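Cupin type-2 domain-containing protein (Klebsiella pneumoniae subsp. pneumoniae MGH 78578, PDB 3H8U) is of unknown function but adopts the double-stranded beta-helix fold of the cupin superfamily and probably binds a metal ion. Local coordinates at the interface of chains A and B. Sequence-based numbering; all coordinates share one arbitrary frame. Chains: chain A/B, uncharacterized conserved protein with double-stranded beta-helix domain.

Contact 1: the interface of chains A and B. Residues chain A 73, 75, 91, 95-97; chain B 13-14.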
loop_
_atom_site.group_PDB
_atom_site.type_symbol
_atom_site.label_atom_id
_atom_site.label_comp_id
_atom_site.label_asym_id
_atom_site.label_seq_id
_atom_site.Cartn_x
_atom_site.Cartn_y
_atom_site.Cartn_z
ATOM N N TYR A 73 10.495 -8.145 11.323
ATOM C CA TYR A 73 9.072 -8.438 11.181
ATOM C C TYR A 73 8.807 -9.732 11.952
ATOM O O TYR A 73 9.386 -10.755 11.636
ATOM C CB TYR A 73 8.767 -8.616 9.695
ATOM C CG TYR A 73 7.316 -8.837 9.363
ATOM C CD1 TYR A 73 6.376 -7.837 9.556
ATOM C CD2 TYR A 73 6.881 -10.062 8.821
ATOM C CE1 TYR A 73 5.017 -8.033 9.184
ATOM C CE2 TYR A 73 5.558 -10.249 8.476
ATOM C CZ TYR A 73 4.634 -9.249 8.654
ATOM O OH TYR A 73 3.309 -9.494 8.302
ATOM N N GLN A 75 6.650 -12.872 12.943
ATOM C CA GLN A 75 5.650 -13.698 12.246
ATOM C C GLN A 75 4.919 -14.630 13.210
ATOM O O GLN A 75 4.193 -15.519 12.758
ATOM C CB GLN A 75 6.336 -14.523 11.134
ATOM C CG GLN A 75 7.076 -13.631 10.096
ATOM C CD GLN A 75 7.431 -14.329 8.794
ATOM O OE1 GLN A 75 7.234 -15.547 8.645
ATOM N NE2 GLN A 75 7.980 -13.580 7.857
ATOM N N ALA A 91 0.285 -10.185 6.220
ATOM C CA ALA A 91 -0.312 -11.146 7.155
ATOM C C ALA A 91 -1.674 -11.510 6.592
ATOM O O ALA A 91 -2.544 -10.625 6.437
ATOM C CB ALA A 91 -0.456 -10.549 8.544
ATOM N N GLN A 95 -2.721 -15.017 10.805
ATOM C CA GLN A 95 -1.270 -14.914 10.863
ATOM C C GLN A 95 -0.832 -13.808 11.829
ATOM O O GLN A 95 -1.169 -12.645 11.655
ATOM C CB GLN A 95 -0.681 -14.708 9.461
ATOM C CG GLN A 95 -0.787 -15.923 8.578
ATOM C CD GLN A 95 0.065 -15.818 7.317
ATOM O OE1 GLN A 95 0.201 -14.732 6.727
ATOM N NE2 GLN A 95 0.572 -16.960 6.858
ATOM N N VAL A 96 -0.045 -14.183 12.838
ATOM C CA VAL A 96 0.500 -13.210 13.771
ATOM C C VAL A 96 1.504 -12.304 13.062
ATOM O O VAL A 96 2.329 -12.776 12.252
ATOM C CB VAL A 96 1.195 -13.894 14.983
ATOM C CG1 VAL A 96 1.788 -12.839 15.928
ATOM C CG2 VAL A 96 0.217 -14.751 15.750
ATOM N N HIS A 97 1.425 -11.003 13.334
ATOM C CA HIS A 97 2.393 -10.055 12.792
ATOM C C HIS A 97 2.582 -8.844 13.716
ATOM O O HIS A 97 1.638 -8.347 14.357
ATOM C CB HIS A 97 1.998 -9.595 11.370
ATOM C CG HIS A 97 0.692 -8.869 11.294
ATOM N ND1 HIS A 97 -0.506 -9.450 11.677
ATOM C CD2 HIS A 97 0.379 -7.635 10.820
ATOM C CE1 HIS A 97 -1.485 -8.576 11.481
ATOM N NE2 HIS A 97 -0.971 -7.473 10.969
ATOM N N ARG B 13 6.473 -14.257 3.508
ATOM C CA ARG B 13 5.529 -13.207 3.911
ATOM C C ARG B 13 6.055 -11.820 3.594
ATOM O O ARG B 13 5.380 -10.823 3.782
ATOM C CB ARG B 13 5.195 -13.371 5.389
ATOM C CG ARG B 13 4.480 -14.697 5.640
ATOM C CD ARG B 13 3.887 -14.852 7.005
ATOM N NE ARG B 13 3.292 -13.609 7.466
ATOM C CZ ARG B 13 3.016 -13.345 8.739
ATOM N NH1 ARG B 13 3.238 -14.245 9.689
ATOM N NH2 ARG B 13 2.516 -12.163 9.043
ATOM N N ILE B 14 7.248 -11.778 3.049
ATOM C CA ILE B 14 7.888 -10.537 2.702
ATOM C C ILE B 14 8.305 -10.634 1.259
ATOM O O ILE B 14 8.887 -11.641 0.842
ATOM C CB ILE B 14 9.111 -10.298 3.593
ATOM C CG1 ILE B 14 8.611 -9.997 5.023
ATOM C CG2 ILE B 14 9.963 -9.135 3.034
ATOM C CD1 ILE B 14 9.686 -9.838 6.038
HETATM O O HOH W 1 8.456 -14.394 5.447
#
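An N-terminal arm exchange joins the two cupin chains here: B:Arg13, just ahead of strand 14-16, lays its side chain against chain A and clasps the copies of what may be a biological dimer. Arginine is long enough to reach A:Val96, and its planar, N-H-rich head suits a site offering a backbone oxygen, glutamine amides and a phenol. Its guanidinium grips the carbonyl oxygen A:Val96 O end-on with two nitrogens, NH1 at 3.1 Å and NH2 at 3.3 Å. That oxygen sits in the guanidinium plane, while both donors approach it from one face of its carbonyl. The amide of A:Gln95 stacks on a guanidinium face, the planes 27° apart, with OE1 toward the rim. A:Gln75 runs past in the opposite direction, its CB 3.4 Å from B:Arg13 NH1. A bend at chi3 (39°) swings the arginine head toward A:Val96. The A:Tyr73 ring stands nearly perpendicular to the guanidinium, its OH taking a weak bond from NH2. B:Ile14 CD1 lies against A:Tyr73 CD2. A:His97, the second cupin motif's histidine and a likely metal ligand, bonds A:Gln95 O through ND1; its CB touches NH2, putting the arginine beside the probable metal site. Water 1 bridges the chains, 2.6 Å from A:Gln75 NE2 and 2.8 Å from B:Arg13 N.

Contact 2: the interface of chains A and B. Residues chain A 38-39, 61, 112, 114; chain B 38-39, 61, 112, 114.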
loop_
_atom_site.group_PDB
_atom_site.type_symbol
_atom_site.label_atom_id
_atom_site.label_comp_id
_atom_site.label_asym_id
_atom_site.label_seq_id
_atom_site.Cartn_x
_atom_site.Cartn_y
_atom_site.Cartn_z
ATOM N N ASP A 38 -14.189 -1.332 2.616
ATOM C CA ASP A 38 -13.317 -2.227 1.841
ATOM C C ASP A 38 -11.892 -2.308 2.419
ATOM O O ASP A 38 -11.201 -3.306 2.267
ATOM C CB ASP A 38 -13.249 -1.752 0.374
ATOM C CG ASP A 38 -14.604 -1.760 -0.317
ATOM O OD1 ASP A 38 -15.293 -2.795 -0.308
ATOM O OD2 ASP A 38 -14.985 -0.698 -0.832
ATOM N N SER A 39 -11.434 -1.243 3.074
ATOM C CA SER A 39 -10.096 -1.218 3.680
ATOM C C SER A 39 -9.986 -0.094 4.708
ATOM O O SER A 39 -10.695 0.913 4.658
ATOM C CB SER A 39 -8.988 -0.949 2.644
ATOM O OG SER A 39 -8.940 -1.962 1.623
ATOM N N GLN A 61 -6.789 -9.425 6.076
ATOM C CA GLN A 61 -5.413 -9.390 5.615
ATOM C C GLN A 61 -4.838 -8.005 5.864
ATOM O O GLN A 61 -5.514 -6.981 5.632
ATOM C CB GLN A 61 -5.352 -9.716 4.119
ATOM C CG GLN A 61 -3.943 -9.621 3.538
ATOM C CD GLN A 61 -3.902 -10.075 2.142
ATOM O OE1 GLN A 61 -4.588 -11.062 1.780
ATOM N NE2 GLN A 61 -3.031 -9.455 1.341
ATOM N N VAL A 112 -2.550 -1.539 4.828
ATOM C CA VAL A 112 -3.887 -1.677 4.278
ATOM C C VAL A 112 -4.493 -2.964 4.847
ATOM O O VAL A 112 -4.068 -4.052 4.475
ATOM C CB VAL A 112 -3.887 -1.706 2.738
ATOM C CG1 VAL A 112 -5.364 -1.792 2.188
ATOM C CG2 VAL A 112 -3.144 -0.485 2.177
ATOM N N ALA A 114 -7.796 -5.326 5.125
ATOM C CA ALA A 114 -9.012 -5.614 4.367
ATOM C C ALA A 114 -9.640 -6.902 4.882
ATOM O O ALA A 114 -8.927 -7.900 5.071
ATOM C CB ALA A 114 -8.699 -5.744 2.874
ATOM N N ASP B 38 -9.124 -11.870 0.220
ATOM C CA ASP B 38 -9.183 -10.598 0.927
ATOM C C ASP B 38 -8.549 -9.388 0.208
ATOM O O ASP B 38 -8.992 -8.260 0.406
ATOM C CB ASP B 38 -8.542 -10.782 2.313
ATOM C CG ASP B 38 -9.197 -11.913 3.091
ATOM O OD1 ASP B 38 -10.430 -11.844 3.267
ATOM O OD2 ASP B 38 -8.482 -12.875 3.414
ATOM N N SER B 39 -7.503 -9.618 -0.578
ATOM C CA SER B 39 -6.824 -8.544 -1.337
ATOM C C SER B 39 -6.063 -9.127 -2.522
ATOM O O SER B 39 -5.638 -10.294 -2.518
ATOM C CB SER B 39 -5.821 -7.743 -0.481
ATOM O OG SER B 39 -6.410 -7.140 0.651
ATOM N N GLN B 61 -11.910 -1.392 -3.649
ATOM C CA GLN B 61 -11.023 -0.284 -3.477
ATOM C C GLN B 61 -9.640 -0.669 -3.952
ATOM O O GLN B 61 -9.183 -1.781 -3.713
ATOM C CB GLN B 61 -10.979 0.127 -2.004
ATOM C CG GLN B 61 -10.046 1.286 -1.701
ATOM C CD GLN B 61 -10.237 1.824 -0.292
ATOM O OE1 GLN B 61 -11.370 1.900 0.219
ATOM N NE2 GLN B 61 -9.137 2.218 0.340
ATOM N N VAL B 112 -2.989 -2.356 -3.654
ATOM C CA VAL B 112 -3.758 -3.309 -2.861
ATOM C C VAL B 112 -5.246 -3.089 -3.214
ATOM O O VAL B 112 -5.882 -2.070 -2.863
ATOM C CB VAL B 112 -3.516 -3.169 -1.330
ATOM C CG1 VAL B 112 -4.339 -4.203 -0.528
ATOM C CG2 VAL B 112 -2.037 -3.275 -1.005
ATOM N N ALA B 114 -9.011 -4.433 -2.717
ATOM C CA ALA B 114 -9.822 -5.130 -1.688
ATOM C C ALA B 114 -11.294 -4.877 -1.934
ATOM O O ALA B 114 -11.682 -3.753 -2.189
ATOM C CB ALA B 114 -9.400 -4.672 -0.288
HETATM O O HOH W 2 -7.623 -0.980 -0.772
HETATM O O HOH W 3 -4.528 -6.284 2.516
HETATM O O HOH W 4 -9.629 3.002 3.166
#
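A:Ala114 and B:Ala114 meet through their methyl groups near the two-fold axis, where strands 107-114 of the two cupin double-stranded beta-helix domains face each other. Their CB atoms are 3.4 Å apart, tighter than a usual van der Waals contact, and the small side chain of alanine suits a place where the chains come this close. Further along the same strands A:Val112 and B:Val112 reach toward each other tip to tip, CG1 to CG1 at 3.8 Å. In both valines CG1 stands opposite the backbone N (chi1 -177° in A:Val112), which directs this branch at its twin. The aliphatic part of glutamine serves the packing too: A:Gln61 CB rests against B:Asp38 CB at 3.8 Å, with the amide and carboxylate planes almost perpendicular, and its amide end lies beside B:Ser39 CB.

Polar links run through serine and water. Serine is short enough to fold back on its own chain, and A:Ser39 OG bonds the carbonyl oxygen of A:Asp38 at 2.7 Å, from above the carbonyl plane. The same hydroxyl, 3.3 Å from the methyl of B:Ala114, also holds water 2, which lies 2.9 Å from B:Val112 O. Water 3 repeats this bridge between B:Ser39 OG and A:Val112 O. The longer glutamine reaches a third water: B:Gln61 NE2 lies 3.0 Å from water 4, which also meets A:Ser39 O.

Contact 3: the interface of chains A and B. Residues chain A 14-17; chain B 84, 86-88.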
loop_
_atom_site.group_PDB
_atom_site.type_symbol
_atom_site.label_atom_id
_atom_site.label_comp_id
_atom_site.label_asym_id
_atom_site.label_seq_id
_atom_site.Cartn_x
_atom_site.Cartn_y
_atom_site.Cartn_z
ATOM N N ILE A 14 -5.494 11.634 -3.096
ATOM C CA ILE A 14 -4.046 11.505 -2.957
ATOM C C ILE A 14 -3.753 11.997 -1.544
ATOM O O ILE A 14 -4.228 13.081 -1.130
ATOM C CB ILE A 14 -3.281 12.307 -4.013
ATOM C CG1 ILE A 14 -3.616 11.808 -5.410
ATOM C CG2 ILE A 14 -1.762 12.267 -3.792
ATOM C CD1 ILE A 14 -2.898 12.499 -6.465
ATOM N N PHE A 15 -2.967 11.204 -0.824
ATOM C CA PHE A 15 -2.609 11.462 0.546
ATOM C C PHE A 15 -1.093 11.292 0.665
ATOM O O PHE A 15 -0.528 10.250 0.318
ATOM C CB PHE A 15 -3.303 10.476 1.487
ATOM C CG PHE A 15 -4.786 10.428 1.331
ATOM C CD1 PHE A 15 -5.368 9.677 0.328
ATOM C CD2 PHE A 15 -5.617 11.130 2.184
ATOM C CE1 PHE A 15 -6.792 9.626 0.164
ATOM C CE2 PHE A 15 -7.048 11.088 2.023
ATOM C CZ PHE A 15 -7.610 10.339 1.016
ATOM N N SER A 16 -0.448 12.322 1.162
ATOM C CA SER A 16 0.989 12.275 1.335
ATOM C C SER A 16 1.329 11.636 2.673
ATOM O O SER A 16 0.931 12.096 3.727
ATOM C CB SER A 16 1.586 13.664 1.194
ATOM O OG SER A 16 1.472 14.059 -0.164
ATOM N N VAL A 17 2.067 10.533 2.612
ATOM C CA VAL A 17 2.478 9.848 3.842
ATOM C C VAL A 17 3.073 10.813 4.878
ATOM O O VAL A 17 2.710 10.747 6.060
ATOM C CB VAL A 17 3.449 8.655 3.541
ATOM C CG1 VAL A 17 4.157 8.168 4.795
ATOM C CG2 VAL A 17 2.702 7.503 2.941
ATOM N N LYS B 84 3.909 11.501 -6.277
ATOM C CA LYS B 84 5.318 11.169 -6.124
ATOM C C LYS B 84 5.534 10.117 -5.027
ATOM O O LYS B 84 4.628 9.746 -4.301
ATOM C CB LYS B 84 6.161 12.407 -5.829
ATOM C CG LYS B 84 5.649 13.221 -4.724
ATOM C CD LYS B 84 6.582 14.355 -4.366
ATOM C CE LYS B 84 5.865 15.334 -3.415
ATOM N NZ LYS B 84 5.085 14.628 -2.340
ATOM N N GLY B 86 6.051 8.257 -1.875
ATOM C CA GLY B 86 5.545 8.519 -0.540
ATOM C C GLY B 86 4.101 8.978 -0.548
ATOM O O GLY B 86 3.563 9.311 0.498
ATOM N N ASP B 87 3.478 9.037 -1.719
ATOM C CA ASP B 87 2.062 9.341 -1.807
ATOM C C ASP B 87 1.255 8.052 -1.795
ATOM O O ASP B 87 1.703 7.006 -2.318
ATOM C CB ASP B 87 1.734 10.114 -3.095
ATOM C CG ASP B 87 2.142 11.576 -3.060
ATOM O OD1 ASP B 87 2.355 12.142 -1.980
ATOM O OD2 ASP B 87 2.242 12.191 -4.149
ATOM N N ILE B 88 0.033 8.158 -1.262
ATOM C CA ILE B 88 -0.991 7.117 -1.337
ATOM C C ILE B 88 -2.103 7.650 -2.237
ATOM O O ILE B 88 -2.535 8.796 -2.097
ATOM C CB ILE B 88 -1.606 6.818 0.066
ATOM C CG1 ILE B 88 -0.533 6.275 1.037
ATOM C CG2 ILE B 88 -2.793 5.904 -0.036
ATOM C CD1 ILE B 88 -0.897 6.484 2.489
#
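Strand 14-16 of chain A pairs antiparallel with strand 87-91 of chain B, extending a sheet of the neighbouring cupin domain by an intermolecular edge strand. A:Phe15 and B:Ile88 exchange backbone bonds in both directions, with A:Phe15 N 2.8 Å from B:Ile88 O and B:Ile88 N 2.7 Å from A:Phe15 O. The pairing continues where helix 17-20 begins: A:Val17 N gives a bond to B:Gly86 O, approaching nearly along the C=O axis. Glycine, here opening the second conserved cupin motif, fits this turn, since its positive phi of 91° is readily adopted without a side chain.

Among the side chains, A:Ser16 and B:Asp87 add a polar clasp to the strand pair. The hydroxyl A:Ser16 OG donates to B:Asp87 OD1 at 2.8 Å, meeting it on the syn side but 31° out of the carboxylate plane. B:Asp87 OD2 accepts a bond from the backbone N of B:Lys84 at 2.8 Å, from above that plane, so the two bonds help fix the carboxylate's rotation. B:Lys84 NZ lies 3.7 Å from B:Asp87 OD1, a salt bridge within chain B that would probably favour a charged aspartate.

Branched aliphatic side chains fill the flank of the strand pair, where A:Val17 crosses B:Ile88 at about a right angle and A:Val17 CG2 touches B:Ile88 CD1 at 3.8 Å. With its CG2 opposite the backbone N, A:Ile14 directs that methyl branch at the carboxylate carbon of B:Asp87.

Contact 2 lies about 16 Å from contact 1 and 18 Å from contact 3, measured between the centres of their C-alpha atoms; contacts 1 and 3 are about 24 Å apart. Contacts 1 and 3 both use the N-terminal arm, of chain B in the first and chain A in the second, and share residue 14. Strand 87-91 also recurs, through A:Ala91 and B:Asp87 with B:Ile88. By two-fold symmetry each arm both inserts its arginine and adds its strand to the partner. Reciprocal arm exchange around the side-chain and water contact 2 would favour a stable dimer, although the structure alone does not show persistence in solution.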